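Local atomic coordinates of sulfate permease family protein (Vibrio cholerae, PDB entry 4DGH), a protein that probably transports anions across the membrane as a SulP-family permease, of which this chain is the STAS domain. Residues E4-E8 with F115-S120; L17-L21 with A122-I126; A35-E39 with E72-F77; I67-E71 with K96-I102. One frame throughout, in Å; residues are numbered along the deposited sequence. Where two conformers were deposited one is given.

In the fold
All four contacts belong to the helices and loops that surround the parallel four-stranded sheet of the STAS domain. Contacts 1 and 2 share helix 115-128 and touch, L119 CD1 lying 3.7 Å from L21 CD2. Contacts 3 and 4 share helix 64-78 and also touch, A35 CB being 3.8 Å from T69 CG2. The centre of contact 4 lies on the opposite side of the chain's centre from those of contacts 1 and 2. Contacts 2 and 4 are buried and rest on aliphatic packing. Contacts 1 and 3 are partly buried: apolar and aromatic packing is flanked there by pairs of acidic side chains, with a bridging water in contact 3.

Contact 1: residues E4-E8 with F115-S120; sequences EMSYE and FEGALS
E8 and M5 of helix 3-11 lie against E116, L119 and S120 of helix 115-128, the last helix of this STAS domain. The two short helical segments run in broadly the same direction, crossing at -37° with their axes 9.9 Å apart. E8 shows best how the partners are laid out. Its CB sits 3.6 Å from L119 CD2, the methyl that also meets M5. CG lies beside the backbone N (chi1 -84°), and the chain then bends at chi2 (-52°), which lays CG and CD against CG and OE2 of the extended E116. At the tip the two carboxylate oxygens part company: OE1 comes 3.4 Å from S120 CB, while OE2 faces OE2 of E116. That acid pair would make sense if one group held a proton, but E116 was modelled in two conformers, so the details of all these meetings with it are doubtful.

Deeper in, the interface turns apolar. M5, a selenomethionine in this crystal, crosses L119 at about a right angle, with CG 3.7 Å from L119 CD2. Its chain bends at chi3 and brings CE within 3.8 Å of F115 CZ. Both M5 and F115 also pack on V23 of strand 21-25, so this side of the contact faces the sheet, and M5 reaches F61 of the second subunit. R55, a residue of the potassium site, links the two segments through a salt bridge to E4 OE2 and a cation-pi contact with F115. Beside it, E4 CB comes up to the edge of the F115 ring, 4.3 Å from CD2 and near the ring plane.

Contact 2: residues L17-L21 with A122-I126; sequences LPREL and ALTEI
P18, E20 and L21 meet helix 115-128 from a type I beta turn that runs from P18 to L21, closed by a 3.0 Å bond from L21 N to P18 O, and leads straight into strand 21-25. No hydrogen bond joins the turn to segment 122-126; hydrocarbon does the work. I126 is the main piece on the helix, and its two branches go to different places. CG1 lies beside the backbone N (chi1 -72°) and carries CD1 in between two turn residues, 3.7 Å from L21 CB and 3.8 Å from E20 CB. CG2, on the other branch, faces the carboxylate end of E20, 3.9 Å from both its CD and its OE1. E20 comes round to that methyl because its chain bends at chi2 (90°).

L21 lies against A122, one turn earlier in the helix. Its CD1 rests 3.7 Å from A122 CB, while CD2 leans toward A122 CB and L123 CD2 together. The same L123 methyl is used a second time, since P18 brings the side of its ring against it, with CD at 3.7 Å and CG close behind. The proline ring and the leucine chain cross at about a right angle.

Around this patch, L21 and I126 also pack on I51 of strand 51-55, next to strand 21-25 in the sheet, and E20 makes backbone hydrogen bonds with I51. L123 touches L9 of helix 3-11, and L17 O accepts a hydrogen bond from K96 NZ of the second subunit, so the turn lies between the C-terminal helix, the edge of the sheet and a neighbouring molecule.

Contact 3: residues A35-E39 with E72-F77; sequences AETFE and EMIQSF
F38 and F77 meet in the buried half of this contact, ring centroids 5.7 Å apart and planes at 80°, with F38 CD2 3.5 Å from F77 CZ. The selenomethionine M73 extends alongside, its selenium near A35 CB in the one of its two modelled conformers described here; its terminal methyl is modelled implausibly close to F38 and deserves no weight. On the outer side, E39 stretches across to helix 64-78. CG is anti to the backbone N (chi1 -165°) and the chain stays extended, so it passes S76 and brings OE2 to 3.5 Å from E72 CG.

The next shell fixes S76. Its OG donates to M73 O at 2.8 Å; F77 N reaches that oxygen from the same face of the carbonyl plane. M73 O in turn sits 3.3 Å above the centre of the F77 ring. A water donates to both E39 O and S76 OG, 2.9 Å from each, bridging the helices.

Further out, Y24 stacks on F38, and F32 of the second subunit meets the same ring. Both helices are crossovers of the parallel beta-alpha-beta fold, their segments only 7° from parallel.

With E39 OE2 and E72 OE2 4.3 Å apart, the two acids probably raise each other's pKa somewhat, and the only hydrogen-bonded link between the segments is the water-mediated one.

Contact 4: residues I67-E71 with K96-I102; sequences IQTLE and KLVKAGI
K96 lies against I67 with its aliphatic part, CD 4.3 Å from I67 CG1, and sends its NZ on to two carbonyl oxygens: M62 O of the same chain and L17 O of the third subunit. The ammonium group is thus held from both sides of a subunit boundary while CD rests loosely on I67.

I67 is the most heavily covered residue of its helix here. CG2 is anti to the backbone N and CG1 beside it (chi1 -75°), which spreads the two branches around A100: CG2 stands 3.6 Å from A100 CB and CD1 3.7 Å from it. CD1 continues toward I102, 4.1 Å from its CG1.

Between K96 and I102 the chain turns from one helix into the next. Helix 91-99 finishes in a Schellman motif with G101 at positive phi (86°). G101 N bonds to V98 O at 3.0 Å, and a weak bond runs from I102 N to L97 O. G101 also occupies the N-cap position of helix 102-106. A100 and I102, before and after it in sequence, both point toward helix 64-78. That helix links strands 51-55 and 83-87 in the parallel sheet of the STAS domain.

One turn along from I67, L70 puts a single methyl to double use. Its CD2 is 4.0 Å from L97 CD2, the two side chains crossing at about a right angle, and it also meets I102 CG2. I102 directs its CD1 to E71, 3.9 Å from CB, where L105 packs on E71 as well.

Contact 1: residues E4-E8 with F115-S120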
loop_
_atom_site.group_PDB
_atom_site.type_symbol
_atom_site.label_atom_id
_atom_site.label_comp_id
_atom_site.label_asym_id
_atom_site.label_seq_id
_atom_site.Cartn_x
_atom_site.Cartn_y
_atom_site.Cartn_z
ATOM N N GLU A 4 -3.815 9.305 -23.028
ATOM C CA GLU A 4 -4.988 8.687 -23.585
ATOM C C GLU A 4 -6.215 9.498 -23.147
ATOM O O GLU A 4 -7.102 9.804 -24.002
ATOM C CB GLU A 4 -5.095 7.237 -23.101
ATOM C CG GLU A 4 -3.733 6.585 -22.921
ATOM C CD GLU A 4 -3.806 5.328 -22.068
ATOM O OE1 GLU A 4 -4.195 4.288 -22.664
ATOM O OE2 GLU A 4 -3.511 5.390 -20.823
HETATM N N MSE A 5 -6.206 9.932 -21.873
HETATM C CA MSE A 5 -7.316 10.720 -21.316
HETATM C C MSE A 5 -7.311 12.095 -21.941
HETATM O O MSE A 5 -8.352 12.520 -22.493
HETATM C CB MSE A 5 -7.328 10.760 -19.767
HETATM C CG MSE A 5 -8.700 10.882 -19.139
HETATM SE SE MSE A 5 -8.168 11.120 -17.266
HETATM C CE MSE A 5 -8.374 9.203 -16.930
ATOM N N SER A 6 -6.165 12.784 -21.971
ATOM C CA SER A 6 -6.175 14.136 -22.529
ATOM C C SER A 6 -6.599 14.172 -24.030
ATOM O O SER A 6 -7.294 15.075 -24.458
ATOM C CB SER A 6 -4.853 14.894 -22.254
ATOM O OG SER A 6 -3.870 14.488 -23.182
ATOM N N TYR A 7 -6.229 13.174 -24.804
ATOM C CA TYR A 7 -6.612 13.169 -26.212
ATOM C C TYR A 7 -8.135 13.028 -26.423
ATOM O O TYR A 7 -8.732 13.755 -27.209
ATOM C CB TYR A 7 -5.973 12.028 -26.972
ATOM C CG TYR A 7 -6.318 12.062 -28.443
ATOM C CD1 TYR A 7 -5.814 13.092 -29.247
ATOM C CD2 TYR A 7 -7.100 11.055 -29.050
ATOM C CE1 TYR A 7 -6.084 13.147 -30.579
ATOM C CE2 TYR A 7 -7.379 11.107 -30.425
ATOM C CZ TYR A 7 -6.877 12.151 -31.164
ATOM O OH TYR A 7 -7.115 12.291 -32.514
ATOM N N GLU A 8 -8.722 12.039 -25.769
ATOM C CA GLU A 8 -10.186 11.843 -25.895
ATOM C C GLU A 8 -10.984 12.999 -25.311
ATOM O O GLU A 8 -12.008 13.410 -25.892
ATOM C CB GLU A 8 -10.654 10.577 -25.208
ATOM C CG GLU A 8 -10.529 9.362 -26.027
ATOM C CD GLU A 8 -11.180 9.485 -27.409
ATOM O OE1 GLU A 8 -12.327 9.962 -27.548
ATOM O OE2 GLU A 8 -10.493 9.096 -28.361
ATOM N N PHE A 115 -8.723 1.235 -23.010
ATOM C CA PHE A 115 -9.309 2.249 -22.181
ATOM C C PHE A 115 -9.843 3.359 -23.066
ATOM O O PHE A 115 -10.879 3.858 -22.789
ATOM C CB PHE A 115 -8.209 2.753 -21.251
ATOM C CG PHE A 115 -8.604 3.964 -20.492
ATOM C CD1 PHE A 115 -9.672 3.923 -19.627
ATOM C CD2 PHE A 115 -7.948 5.136 -20.706
ATOM C CE1 PHE A 115 -10.060 5.046 -18.908
ATOM C CE2 PHE A 115 -8.331 6.297 -20.025
ATOM C CZ PHE A 115 -9.370 6.238 -19.098
ATOM N N GLU A 116 -9.145 3.703 -24.158
ATOM C CA GLU A 116 -9.599 4.869 -24.908
ATOM C C GLU A 116 -10.961 4.610 -25.531
ATOM O O GLU A 116 -11.819 5.513 -25.633
ATOM C CB GLU A 116 -8.599 5.233 -25.990
ATOM C CG GLU A 116 -8.819 6.638 -26.429
ATOM C CD GLU A 116 -7.701 7.070 -27.303
ATOM O OE1 GLU A 116 -6.644 6.382 -27.206
ATOM O OE2 GLU A 116 -7.938 8.050 -28.048
ATOM N N GLY A 117 -11.229 3.364 -25.885
ATOM C CA GLY A 117 -12.601 3.166 -26.406
ATOM C C GLY A 117 -13.697 3.223 -25.296
ATOM O O GLY A 117 -14.836 3.698 -25.542
ATOM N N ALA A 118 -13.370 2.777 -24.079
ATOM C CA ALA A 118 -14.336 2.943 -22.936
ATOM C C ALA A 118 -14.575 4.417 -22.618
ATOM O O ALA A 118 -15.718 4.834 -22.388
ATOM C CB ALA A 118 -13.743 2.218 -21.676
ATOM N N LEU A 119 -13.485 5.218 -22.653
ATOM C CA LEU A 119 -13.544 6.646 -22.322
ATOM C C LEU A 119 -14.354 7.382 -23.389
ATOM O O LEU A 119 -15.252 8.179 -23.062
ATOM C CB LEU A 119 -12.105 7.247 -22.204
ATOM C CG LEU A 119 -12.020 8.826 -22.062
ATOM C CD1 LEU A 119 -12.734 9.127 -20.752
ATOM C CD2 LEU A 119 -10.571 9.231 -21.909
ATOM N N SER A 120 -14.047 7.114 -24.654
ATOM C CA SER A 120 -14.833 7.636 -25.786
ATOM C C SER A 120 -16.337 7.290 -25.654
ATOM O O SER A 120 -17.253 8.174 -25.702
ATOM C CB SER A 120 -14.196 7.120 -27.118
ATOM O OG SER A 120 -15.131 7.367 -28.166
#

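Contact 2: residues L17-L21 with A122-I126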
loop_
_atom_site.group_PDB
_atom_site.type_symbol
_atom_site.label_atom_id
_atom_site.label_comp_id
_atom_site.label_asym_id
_atom_site.label_seq_id
_atom_site.Cartn_x
_atom_site.Cartn_y
_atom_site.Cartn_z
ATOM N N LEU A 17 -12.043 15.730 -16.769
ATOM C CA LEU A 17 -12.994 14.644 -16.765
ATOM C C LEU A 17 -14.307 15.256 -16.263
ATOM O O LEU A 17 -14.320 16.037 -15.273
ATOM C CB LEU A 17 -12.550 13.622 -15.715
ATOM C CG LEU A 17 -11.708 12.409 -16.117
ATOM C CD1 LEU A 17 -11.528 11.625 -14.796
ATOM C CD2 LEU A 17 -12.446 11.556 -17.154
ATOM N N PRO A 18 -15.397 14.989 -16.964
ATOM C CA PRO A 18 -16.657 15.571 -16.426
ATOM C C PRO A 18 -17.076 14.934 -15.142
ATOM O O PRO A 18 -16.695 13.781 -14.830
ATOM C CB PRO A 18 -17.678 15.316 -17.502
ATOM C CG PRO A 18 -17.162 14.063 -18.182
ATOM C CD PRO A 18 -15.649 14.075 -18.082
ATOM N N ARG A 19 -17.872 15.704 -14.399
ATOM C CA ARG A 19 -18.338 15.293 -13.084
ATOM C C ARG A 19 -19.026 13.904 -13.092
ATOM O O ARG A 19 -18.973 13.176 -12.079
ATOM C CB ARG A 19 -19.429 16.297 -12.653
ATOM C CG ARG A 19 -19.270 16.750 -11.238
ATOM C CD ARG A 19 -20.225 17.924 -11.012
ATOM N NE ARG A 19 -21.542 17.412 -11.344
ATOM C CZ ARG A 19 -22.353 16.897 -10.427
ATOM N NH1 ARG A 19 -21.973 16.923 -9.151
ATOM N NH2 ARG A 19 -23.528 16.389 -10.776
ATOM N N GLU A 20 -19.741 13.609 -14.180
ATOM C CA GLU A 20 -20.405 12.316 -14.366
ATOM C C GLU A 20 -19.564 11.067 -14.556
ATOM O O GLU A 20 -20.143 9.987 -14.487
ATOM C CB GLU A 20 -21.498 12.330 -15.465
ATOM C CG GLU A 20 -22.515 13.383 -15.174
ATOM C CD GLU A 20 -22.146 14.707 -15.800
ATOM O OE1 GLU A 20 -20.929 15.062 -16.083
ATOM O OE2 GLU A 20 -23.137 15.362 -16.132
ATOM N N LEU A 21 -18.235 11.190 -14.759
ATOM C CA LEU A 21 -17.447 9.996 -15.094
ATOM C C LEU A 21 -16.309 9.854 -14.074
ATOM O O LEU A 21 -15.592 10.843 -13.785
ATOM C CB LEU A 21 -16.871 10.228 -16.480
ATOM C CG LEU A 21 -15.917 9.149 -16.967
ATOM C CD1 LEU A 21 -16.711 7.859 -17.099
ATOM C CD2 LEU A 21 -15.428 9.583 -18.314
ATOM N N ALA A 122 -18.003 6.508 -22.959
ATOM C CA ALA A 122 -18.627 7.112 -21.772
ATOM C C ALA A 122 -18.899 8.586 -22.026
ATOM O O ALA A 122 -19.989 9.134 -21.673
ATOM C CB ALA A 122 -17.678 7.032 -20.560
ATOM N N LEU A 123 -17.924 9.249 -22.613
ATOM C CA LEU A 123 -18.070 10.720 -22.845
ATOM C C LEU A 123 -19.213 10.933 -23.836
ATOM O O LEU A 123 -20.003 11.886 -23.698
ATOM C CB LEU A 123 -16.802 11.332 -23.388
ATOM C CG LEU A 123 -15.565 11.345 -22.450
ATOM C CD1 LEU A 123 -14.288 11.740 -23.227
ATOM C CD2 LEU A 123 -15.903 12.312 -21.336
ATOM N N THR A 124 -19.358 10.032 -24.795
ATOM C CA THR A 124 -20.480 10.114 -25.741
ATOM C C THR A 124 -21.844 9.893 -25.066
ATOM O O THR A 124 -22.819 10.614 -25.363
ATOM C CB THR A 124 -20.308 9.050 -26.829
ATOM O OG1 THR A 124 -19.154 9.395 -27.611
ATOM C CG2 THR A 124 -21.557 8.977 -27.783
ATOM N N GLU A 125 -21.925 8.897 -24.186
ATOM C CA GLU A 125 -23.147 8.644 -23.424
ATOM C C GLU A 125 -23.516 9.802 -22.475
ATOM O O GLU A 125 -24.683 10.201 -22.364
ATOM C CB GLU A 125 -23.042 7.343 -22.639
ATOM C CG GLU A 125 -24.191 7.145 -21.663
ATOM C CD GLU A 125 -24.348 5.683 -21.225
ATOM O OE1 GLU A 125 -23.494 4.807 -21.583
ATOM O OE2 GLU A 125 -25.333 5.399 -20.511
ATOM N N ILE A 126 -22.523 10.380 -21.822
ATOM C CA ILE A 126 -22.777 11.546 -20.965
ATOM C C ILE A 126 -23.287 12.744 -21.766
ATOM O O ILE A 126 -24.202 13.457 -21.327
ATOM C CB ILE A 126 -21.523 11.902 -20.110
ATOM C CG1 ILE A 126 -21.386 10.819 -19.040
ATOM C CG2 ILE A 126 -21.722 13.249 -19.415
ATOM C CD1 ILE A 126 -19.973 10.531 -18.504
#

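Contact 3: residues A35-E39 with E72-F77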
loop_
_atom_site.group_PDB
_atom_site.type_symbol
_atom_site.label_atom_id
_atom_site.label_comp_id
_atom_site.label_asym_id
_atom_site.label_seq_id
_atom_site.Cartn_x
_atom_site.Cartn_y
_atom_site.Cartn_z
ATOM N N ALA A 35 -9.640 -2.583 -3.822
ATOM C CA ALA A 35 -11.037 -2.832 -4.087
ATOM C C ALA A 35 -11.827 -2.429 -2.838
ATOM O O ALA A 35 -12.847 -1.794 -2.950
ATOM C CB ALA A 35 -11.247 -4.317 -4.385
ATOM N N GLU A 36 -11.344 -2.805 -1.658
ATOM C CA GLU A 36 -12.120 -2.616 -0.423
ATOM C C GLU A 36 -12.266 -1.107 -0.111
ATOM O O GLU A 36 -13.350 -0.612 0.179
ATOM C CB GLU A 36 -11.410 -3.302 0.753
ATOM C CG GLU A 36 -12.265 -3.493 1.987
ATOM C CD GLU A 36 -11.449 -4.015 3.166
ATOM O OE1 GLU A 36 -10.486 -4.811 2.960
ATOM O OE2 GLU A 36 -11.762 -3.608 4.304
ATOM N N THR A 37 -11.163 -0.398 -0.220
ATOM C CA THR A 37 -11.151 1.045 -0.004
ATOM C C THR A 37 -12.076 1.772 -0.985
ATOM O O THR A 37 -12.892 2.627 -0.590
ATOM C CB THR A 37 -9.705 1.532 -0.095
ATOM O OG1 THR A 37 -8.946 0.795 0.890
ATOM C CG2 THR A 37 -9.631 3.040 0.202
ATOM N N PHE A 38 -11.999 1.387 -2.246
ATOM C CA PHE A 38 -12.731 2.113 -3.245
ATOM C C PHE A 38 -14.237 1.890 -3.066
ATOM O O PHE A 38 -15.045 2.800 -3.218
ATOM C CB PHE A 38 -12.331 1.720 -4.639
ATOM C CG PHE A 38 -12.762 2.725 -5.623
ATOM C CD1 PHE A 38 -12.390 4.046 -5.462
ATOM C CD2 PHE A 38 -13.631 2.414 -6.637
ATOM C CE1 PHE A 38 -12.817 5.038 -6.348
ATOM C CE2 PHE A 38 -14.020 3.395 -7.556
ATOM C CZ PHE A 38 -13.647 4.725 -7.379
ATOM N N GLU A 39 -14.579 0.657 -2.720
ATOM C CA GLU A 39 -15.921 0.274 -2.427
ATOM C C GLU A 39 -16.416 1.110 -1.228
ATOM O O GLU A 39 -17.507 1.668 -1.245
ATOM C CB GLU A 39 -15.826 -1.225 -2.116
ATOM C CG GLU A 39 -17.138 -1.965 -2.118
ATOM C CD GLU A 39 -16.963 -3.494 -1.975
ATOM O OE1 GLU A 39 -15.883 -4.032 -2.329
ATOM O OE2 GLU A 39 -17.933 -4.151 -1.494
ATOM N N GLU A 72 -18.338 -8.459 -6.153
ATOM C CA GLU A 72 -18.903 -7.754 -5.001
ATOM C C GLU A 72 -18.723 -6.253 -5.192
ATOM O O GLU A 72 -19.675 -5.509 -4.985
ATOM C CB GLU A 72 -18.195 -8.180 -3.693
ATOM C CG GLU A 72 -18.692 -7.405 -2.474
ATOM C CD GLU A 72 -18.324 -8.059 -1.118
ATOM O OE1 GLU A 72 -17.158 -8.538 -0.940
ATOM O OE2 GLU A 72 -19.201 -8.088 -0.194
HETATM N N MSE A 73 -17.541 -5.819 -5.623
HETATM C CA MSE A 73 -17.327 -4.399 -5.916
HETATM C C MSE A 73 -18.294 -3.845 -6.948
HETATM O O MSE A 73 -18.862 -2.776 -6.772
HETATM C CB MSE A 73 -15.892 -4.229 -6.421
HETATM C CG MSE A 73 -15.497 -2.774 -6.231
HETATM SE SE MSE A 73 -13.786 -2.501 -7.168
HETATM C CE MSE A 73 -13.312 -0.638 -6.885
ATOM N N ILE A 74 -18.469 -4.557 -8.044
ATOM C CA ILE A 74 -19.382 -4.092 -9.082
ATOM C C ILE A 74 -20.810 -4.077 -8.598
ATOM O O ILE A 74 -21.609 -3.173 -8.957
ATOM C CB ILE A 74 -19.267 -5.025 -10.315
ATOM C CG1 ILE A 74 -17.897 -4.765 -10.974
ATOM C CG2 ILE A 74 -20.399 -4.696 -11.290
ATOM C CD1 ILE A 74 -17.552 -5.814 -12.011
ATOM N N GLN A 75 -21.200 -5.126 -7.878
ATOM C CA GLN A 75 -22.543 -5.154 -7.236
ATOM C C GLN A 75 -22.788 -3.924 -6.353
ATOM O O GLN A 75 -23.833 -3.345 -6.392
ATOM C CB GLN A 75 -22.751 -6.434 -6.436
ATOM C CG GLN A 75 -23.101 -7.589 -7.359
ATOM C CD GLN A 75 -23.020 -8.955 -6.700
ATOM O OE1 GLN A 75 -22.470 -9.111 -5.607
ATOM N NE2 GLN A 75 -23.562 -9.967 -7.388
ATOM N N SER A 76 -21.786 -3.562 -5.566
ATOM C CA SER A 76 -21.871 -2.430 -4.687
ATOM C C SER A 76 -21.989 -1.104 -5.464
ATOM O O SER A 76 -22.712 -0.223 -5.034
ATOM C CB SER A 76 -20.699 -2.413 -3.690
ATOM O OG SER A 76 -19.551 -1.792 -4.287
ATOM N N PHE A 77 -21.387 -0.980 -6.653
ATOM C CA PHE A 77 -21.595 0.238 -7.473
ATOM C C PHE A 77 -22.979 0.238 -8.132
ATOM O O PHE A 77 -23.640 1.265 -8.224
ATOM C CB PHE A 77 -20.481 0.360 -8.575
ATOM C CG PHE A 77 -19.068 0.340 -8.011
ATOM C CD1 PHE A 77 -18.810 0.841 -6.722
ATOM C CD2 PHE A 77 -18.007 -0.129 -8.756
ATOM C CE1 PHE A 77 -17.500 0.874 -6.199
ATOM C CE2 PHE A 77 -16.687 -0.130 -8.254
ATOM C CZ PHE A 77 -16.432 0.390 -6.983
HETATM O O HOH W 1 -19.607 0.827 -2.987
#

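Contact 4: residues I67-E71 with K96-I102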
loop_
_atom_site.group_PDB
_atom_site.type_symbol
_atom_site.label_atom_id
_atom_site.label_comp_id
_atom_site.label_asym_id
_atom_site.label_seq_id
_atom_site.Cartn_x
_atom_site.Cartn_y
_atom_site.Cartn_z
ATOM N N ILE A 67 -12.007 -12.856 -8.633
ATOM C CA ILE A 67 -13.321 -12.806 -9.316
ATOM C C ILE A 67 -14.439 -12.444 -8.366
ATOM O O ILE A 67 -15.268 -11.583 -8.667
ATOM C CB ILE A 67 -13.643 -14.151 -10.000
ATOM C CG1 ILE A 67 -12.744 -14.180 -11.249
ATOM C CG2 ILE A 67 -15.154 -14.232 -10.341
ATOM C CD1 ILE A 67 -13.200 -13.287 -12.433
ATOM N N GLN A 68 -14.454 -13.071 -7.196
ATOM C CA GLN A 68 -15.536 -12.798 -6.256
ATOM C C GLN A 68 -15.389 -11.393 -5.652
ATOM O O GLN A 68 -16.378 -10.728 -5.382
ATOM C CB GLN A 68 -15.575 -13.853 -5.162
ATOM C CG GLN A 68 -16.133 -15.169 -5.701
ATOM C CD GLN A 68 -15.910 -16.323 -4.735
ATOM O OE1 GLN A 68 -14.799 -16.884 -4.685
ATOM N NE2 GLN A 68 -16.951 -16.720 -3.990
ATOM N N THR A 69 -14.160 -10.933 -5.490
ATOM C CA THR A 69 -13.927 -9.546 -5.061
ATOM C C THR A 69 -14.418 -8.550 -6.087
ATOM O O THR A 69 -15.067 -7.546 -5.736
ATOM C CB THR A 69 -12.430 -9.388 -4.730
ATOM O OG1 THR A 69 -12.136 -10.324 -3.706
ATOM C CG2 THR A 69 -12.087 -8.011 -4.167
ATOM N N LEU A 70 -14.064 -8.775 -7.364
ATOM C CA LEU A 70 -14.485 -7.870 -8.432
ATOM C C LEU A 70 -16.019 -7.882 -8.548
ATOM O O LEU A 70 -16.642 -6.838 -8.780
ATOM C CB LEU A 70 -13.837 -8.244 -9.767
ATOM C CG LEU A 70 -14.233 -7.509 -11.007
ATOM C CD1 LEU A 70 -13.904 -6.013 -10.877
ATOM C CD2 LEU A 70 -13.481 -7.968 -12.236
ATOM N N GLU A 71 -16.619 -9.081 -8.479
ATOM C CA GLU A 71 -18.076 -9.175 -8.477
ATOM C C GLU A 71 -18.777 -8.320 -7.386
ATOM O O GLU A 71 -19.715 -7.578 -7.666
ATOM C CB GLU A 71 -18.479 -10.660 -8.371
ATOM C CG GLU A 71 -19.981 -10.774 -8.203
ATOM C CD GLU A 71 -20.465 -12.205 -8.142
ATOM O OE1 GLU A 71 -19.627 -13.104 -7.803
ATOM O OE2 GLU A 71 -21.693 -12.415 -8.411
ATOM N N LYS A 96 -11.618 -15.221 -18.731
ATOM C CA LYS A 96 -12.077 -15.477 -17.357
ATOM C C LYS A 96 -13.296 -14.624 -17.014
ATOM O O LYS A 96 -14.208 -15.087 -16.354
ATOM C CB LYS A 96 -10.997 -15.136 -16.320
ATOM C CG LYS A 96 -10.358 -16.249 -15.624
ATOM C CD LYS A 96 -11.053 -16.574 -14.344
ATOM C CE LYS A 96 -10.606 -17.975 -14.104
ATOM N NZ LYS A 96 -9.286 -17.951 -13.468
ATOM N N LEU A 97 -13.296 -13.348 -17.427
ATOM C CA LEU A 97 -14.396 -12.454 -17.124
ATOM C C LEU A 97 -15.756 -13.018 -17.724
ATOM O O LEU A 97 -16.817 -12.876 -17.110
ATOM C CB LEU A 97 -14.132 -11.070 -17.714
ATOM C CG LEU A 97 -12.923 -10.290 -17.027
ATOM C CD1 LEU A 97 -12.920 -8.883 -17.599
ATOM C CD2 LEU A 97 -13.086 -10.255 -15.520
ATOM N N VAL A 98 -15.662 -13.610 -18.913
ATOM C CA VAL A 98 -16.840 -14.214 -19.576
ATOM C C VAL A 98 -17.247 -15.466 -18.769
ATOM O O VAL A 98 -18.353 -15.528 -18.221
ATOM C CB VAL A 98 -16.531 -14.603 -21.031
ATOM C CG1 VAL A 98 -17.701 -15.445 -21.645
ATOM C CG2 VAL A 98 -16.302 -13.337 -21.864
ATOM N N LYS A 99 -16.312 -16.378 -18.578
ATOM C CA LYS A 99 -16.638 -17.636 -17.897
ATOM C C LYS A 99 -17.170 -17.440 -16.479
ATOM O O LYS A 99 -18.012 -18.212 -16.040
ATOM C CB LYS A 99 -15.424 -18.592 -17.834
ATOM C CG LYS A 99 -14.657 -18.813 -19.158
ATOM C CD LYS A 99 -13.760 -20.075 -19.130
ATOM C CE LYS A 99 -12.971 -20.263 -17.800
ATOM N NZ LYS A 99 -11.682 -19.502 -17.677
ATOM N N ALA A 100 -16.680 -16.419 -15.766
ATOM C CA ALA A 100 -17.097 -16.159 -14.410
ATOM C C ALA A 100 -18.378 -15.389 -14.248
ATOM O O ALA A 100 -18.881 -15.296 -13.119
ATOM C CB ALA A 100 -15.986 -15.455 -13.653
ATOM N N GLY A 101 -18.959 -14.891 -15.340
ATOM C CA GLY A 101 -20.169 -14.089 -15.240
ATOM C C GLY A 101 -19.949 -12.586 -14.986
ATOM O O GLY A 101 -20.909 -11.850 -14.681
ATOM N N ILE A 102 -18.712 -12.107 -15.080
ATOM C CA ILE A 102 -18.498 -10.645 -14.874
ATOM C C ILE A 102 -19.069 -9.902 -16.083
ATOM O O ILE A 102 -19.685 -8.832 -15.957
ATOM C CB ILE A 102 -17.025 -10.282 -14.605
ATOM C CG1 ILE A 102 -16.515 -10.978 -13.302
ATOM C CG2 ILE A 102 -16.850 -8.767 -14.506
ATOM C CD1 ILE A 102 -17.351 -10.632 -12.078
#